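Dipeptidase (Streptococcus thermophilus, PDB 3PEB) is the N-terminal, creatinase-type domain of an M24B-family dipeptidase, which probably hydrolyses dipeptides with the help of manganese ions. Local coordinates at residues N17-A22 / I97-A102. Residues are numbered along the deposited sequence; the frame is centred on the assembly and turned at random.
Sequences NKSGLA and IPIIYA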
ATOM      1  N   ASN A  17      -4.724  -1.049  16.707  1.00 32.16           N
ATOM      2  CA  ASN A  17      -4.617  -2.499  16.484  1.00 32.42           C
ATOM      3  C   ASN A  17      -3.177  -3.024  16.489  1.00 32.11           C
ATOM      4  O   ASN A  17      -2.928  -4.162  16.080  1.00 31.99           O
ATOM      5  CB  ASN A  17      -5.355  -2.855  15.188  1.00 31.24           C
ATOM      6  CG  ASN A  17      -6.860  -2.710  15.328  1.00 33.46           C
ATOM      7  OD1 ASN A  17      -7.494  -3.544  15.957  1.00 36.85           O
ATOM      8  ND2 ASN A  17      -7.431  -1.623  14.795  1.00 34.79           N
ATOM      9  N   LYS A  18      -2.247  -2.191  16.969  1.00 32.33           N
ATOM     10  CA  LYS A  18      -0.828  -2.566  17.155  1.00 33.49           C
ATOM     11  C   LYS A  18      -0.139  -3.016  15.874  1.00 31.98           C
ATOM     12  O   LYS A  18       0.729  -3.898  15.858  1.00 33.48           O
ATOM     13  CB  LYS A  18      -0.701  -3.588  18.277  1.00 36.68           C
ATOM     14  CG  LYS A  18      -1.217  -3.027  19.608  1.00 40.57           C
ATOM     15  CD  LYS A  18      -0.817  -3.895  20.794  1.00 47.49           C
ATOM     16  CE  LYS A  18      -1.778  -3.722  21.978  1.00 53.46           C
ATOM     17  NZ  LYS A  18      -2.192  -2.298  22.222  1.00 55.89           N
ATOM     18  N   SER A  19      -0.540  -2.375  14.785  1.00 29.66           N
ATOM     19  CA  SER A  19       0.010  -2.630  13.474  1.00 27.64           C
ATOM     20  C   SER A  19       0.827  -1.478  12.958  1.00 27.30           C
ATOM     21  O   SER A  19       0.391  -0.322  12.994  1.00 27.29           O
ATOM     22  CB  SER A  19      -1.133  -2.905  12.483  1.00 27.17           C
ATOM     23  OG  SER A  19      -0.648  -3.006  11.158  1.00 26.05           O
ATOM     24  N   GLY A  20       1.997  -1.790  12.397  1.00 26.92           N
ATOM     25  CA  GLY A  20       2.881  -0.760  11.875  1.00 25.72           C
ATOM     26  C   GLY A  20       2.635  -0.355  10.430  1.00 24.80           C
ATOM     27  O   GLY A  20       3.242   0.606   9.950  1.00 23.75           O
ATOM     28  N   LEU A  21       1.741  -1.051   9.731  1.00 23.73           N
ATOM     29  CA  LEU A  21       1.601  -0.838   8.305  1.00 23.19           C
ATOM     30  C   LEU A  21       0.288  -1.343   7.735  1.00 23.39           C
ATOM     31  O   LEU A  21      -0.138  -2.481   8.042  1.00 23.88           O
ATOM     32  CB  LEU A  21       2.744  -1.543   7.560  1.00 23.38           C
ATOM     33  CG  LEU A  21       2.719  -1.512   6.005  1.00 22.10           C
ATOM     34  CD1 LEU A  21       2.943  -0.111   5.420  1.00 23.02           C
ATOM     35  CD2 LEU A  21       3.795  -2.476   5.445  1.00 22.29           C
ATOM     36  N   ALA A  22      -0.342  -0.514   6.898  1.00 22.60           N
ATOM     37  CA  ALA A  22      -1.419  -0.983   6.011  1.00 22.32           C
ATOM     38  C   ALA A  22      -0.893  -1.026   4.574  1.00 21.99           C
ATOM     39  O   ALA A  22      -0.276  -0.067   4.092  1.00 22.03           O
ATOM     40  CB  ALA A  22      -2.686  -0.061   6.069  1.00 22.28           C
ATOM     41  N   ILE A  97       7.570  -5.901  10.162  1.00 36.35           N
ATOM     42  CA  ILE A  97       6.463  -5.287  10.879  1.00 35.16           C
ATOM     43  C   ILE A  97       5.649  -6.433  11.413  1.00 34.74           C
ATOM     44  O   ILE A  97       5.131  -7.216  10.629  1.00 35.24           O
ATOM     45  CB  ILE A  97       5.620  -4.427   9.934  1.00 33.93           C
ATOM     46  CG1 ILE A  97       6.465  -3.306   9.324  1.00 36.50           C
ATOM     47  CG2 ILE A  97       4.401  -3.829  10.630  1.00 32.11           C
ATOM     48  CD1 ILE A  97       6.220  -3.167   7.905  1.00 37.51           C
ATOM     49  N   PRO A  98       5.527  -6.548  12.740  1.00 34.97           N
ATOM     50  CA  PRO A  98       4.847  -7.709  13.293  1.00 35.18           C
ATOM     51  C   PRO A  98       3.414  -7.962  12.825  1.00 33.34           C
ATOM     52  O   PRO A  98       3.050  -9.113  12.592  1.00 32.26           O
ATOM     53  CB  PRO A  98       4.881  -7.450  14.791  1.00 36.50           C
ATOM     54  CG  PRO A  98       6.120  -6.666  14.996  1.00 37.84           C
ATOM     55  CD  PRO A  98       6.236  -5.782  13.784  1.00 36.42           C
ATOM     56  N   ILE A  99       2.607  -6.912  12.704  1.00 31.79           N
ATOM     57  CA  ILE A  99       1.238  -7.048  12.233  1.00 30.07           C
ATOM     58  C   ILE A  99       0.996  -6.090  11.076  1.00 28.43           C
ATOM     59  O   ILE A  99       1.205  -4.866  11.206  1.00 26.92           O
ATOM     60  CB  ILE A  99       0.219  -6.777  13.350  1.00 30.84           C
ATOM     61  CG1 ILE A  99       0.457  -7.704  14.551  1.00 34.22           C
ATOM     62  CG2 ILE A  99      -1.193  -6.918  12.800  1.00 29.70           C
ATOM     63  CD1 ILE A  99      -0.366  -7.386  15.772  1.00 36.16           C
ATOM     64  N   ILE A 100       0.583  -6.643   9.934  1.00 26.60           N
ATOM     65  CA  ILE A 100       0.364  -5.861   8.731  1.00 25.57           C
ATOM     66  C   ILE A 100      -1.072  -6.015   8.283  1.00 24.94           C
ATOM     67  O   ILE A 100      -1.566  -7.147   8.174  1.00 25.76           O
ATOM     68  CB  ILE A 100       1.301  -6.314   7.603  1.00 25.57           C
ATOM     69  CG1 ILE A 100       2.759  -6.148   8.034  1.00 28.10           C
ATOM     70  CG2 ILE A 100       1.023  -5.551   6.292  1.00 24.62           C
ATOM     71  CD1 ILE A 100       3.757  -6.759   7.080  1.00 28.31           C
ATOM     72  N   TYR A 101      -1.747  -4.894   8.001  1.00 24.00           N
ATOM     73  CA  TYR A 101      -3.115  -4.947   7.503  1.00 24.09           C
ATOM     74  C   TYR A 101      -3.119  -4.881   5.971  1.00 23.52           C
ATOM     75  O   TYR A 101      -2.393  -4.105   5.390  1.00 24.08           O
ATOM     76  CB  TYR A 101      -3.996  -3.842   8.105  1.00 24.43           C
ATOM     77  CG  TYR A 101      -4.582  -4.265   9.430  1.00 26.22           C
ATOM     78  CD1 TYR A 101      -3.838  -4.162  10.599  1.00 27.24           C
ATOM     79  CD2 TYR A 101      -5.858  -4.826   9.500  1.00 27.15           C
ATOM     80  CE1 TYR A 101      -4.357  -4.592  11.810  1.00 29.51           C
ATOM     81  CE2 TYR A 101      -6.390  -5.251  10.692  1.00 28.29           C
ATOM     82  CZ  TYR A 101      -5.635  -5.131  11.855  1.00 29.05           C
ATOM     83  OH  TYR A 101      -6.151  -5.565  13.036  1.00 29.74           O
ATOM     84  N   ALA A 102      -3.967  -5.690   5.340  1.00 23.56           N
ATOM     85  CA  ALA A 102      -4.096  -5.700   3.884  1.00 22.95           C
ATOM     86  C   ALA A 102      -5.538  -6.000   3.504  1.00 23.31           C
ATOM     87  O   ALA A 102      -6.334  -6.476   4.330  1.00 24.28           O
ATOM     88  CB  ALA A 102      -3.113  -6.718   3.245  1.00 23.09           C
TER
HETATM   89  O   HOH W   1      -4.364  -6.325  15.162  1.00 45.01           O
HETATM   90  O   HOH W   2       3.049  -4.312  14.018  1.00 30.47           O
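Y101 reaches back from its strand alongside the loop residues before L21, and each part of its side chain meets something different. Its CB lies 4.5 Å from CB of A22, a methyl small enough to sit under helix 6-16. A chi1 of -86° puts CG anti to the carbonyl carbon, and from there the ring lies beside S19: CD1 is 3.5 Å from S19 CB, which lies in the ring plane at its edge. CE1 and CZ then pass CB of N17. The tip, OH, is 3.6 Å from that same CB and shares a water with N17 O. The N17 side chain crosses the tyrosine at about a right angle, its amide tilted 57° from the ring, and ND2 bonds to F13 O. A tyrosine suits this place because its ring packs on F13 and L14 while its hydroxyl reaches water.

S19 is short enough to turn OG onto the backbone: OG donates to I99 O at 2.6 Å, from above the carbonyl plane. G20 N adds a weak bond to the same oxygen; a second water bonds to K18 O and I99 N, and weakly to G20 N. Beyond the turn, Y101 N binds L21 O at 2.9 Å, nearly straight (165°). L21 points to the opposite face from Y101, and its CD2 meets I97 CD1, from before the corner at 98 and 99, at 3.5 Å, beside Y50.

K18, with positive phi, closes helix 6-16 in a Schellman motif, leading into strand 21-24, the parallel neighbour of 96-102 in the mixed sheet of the creatinase/prolidase N-terminal domain.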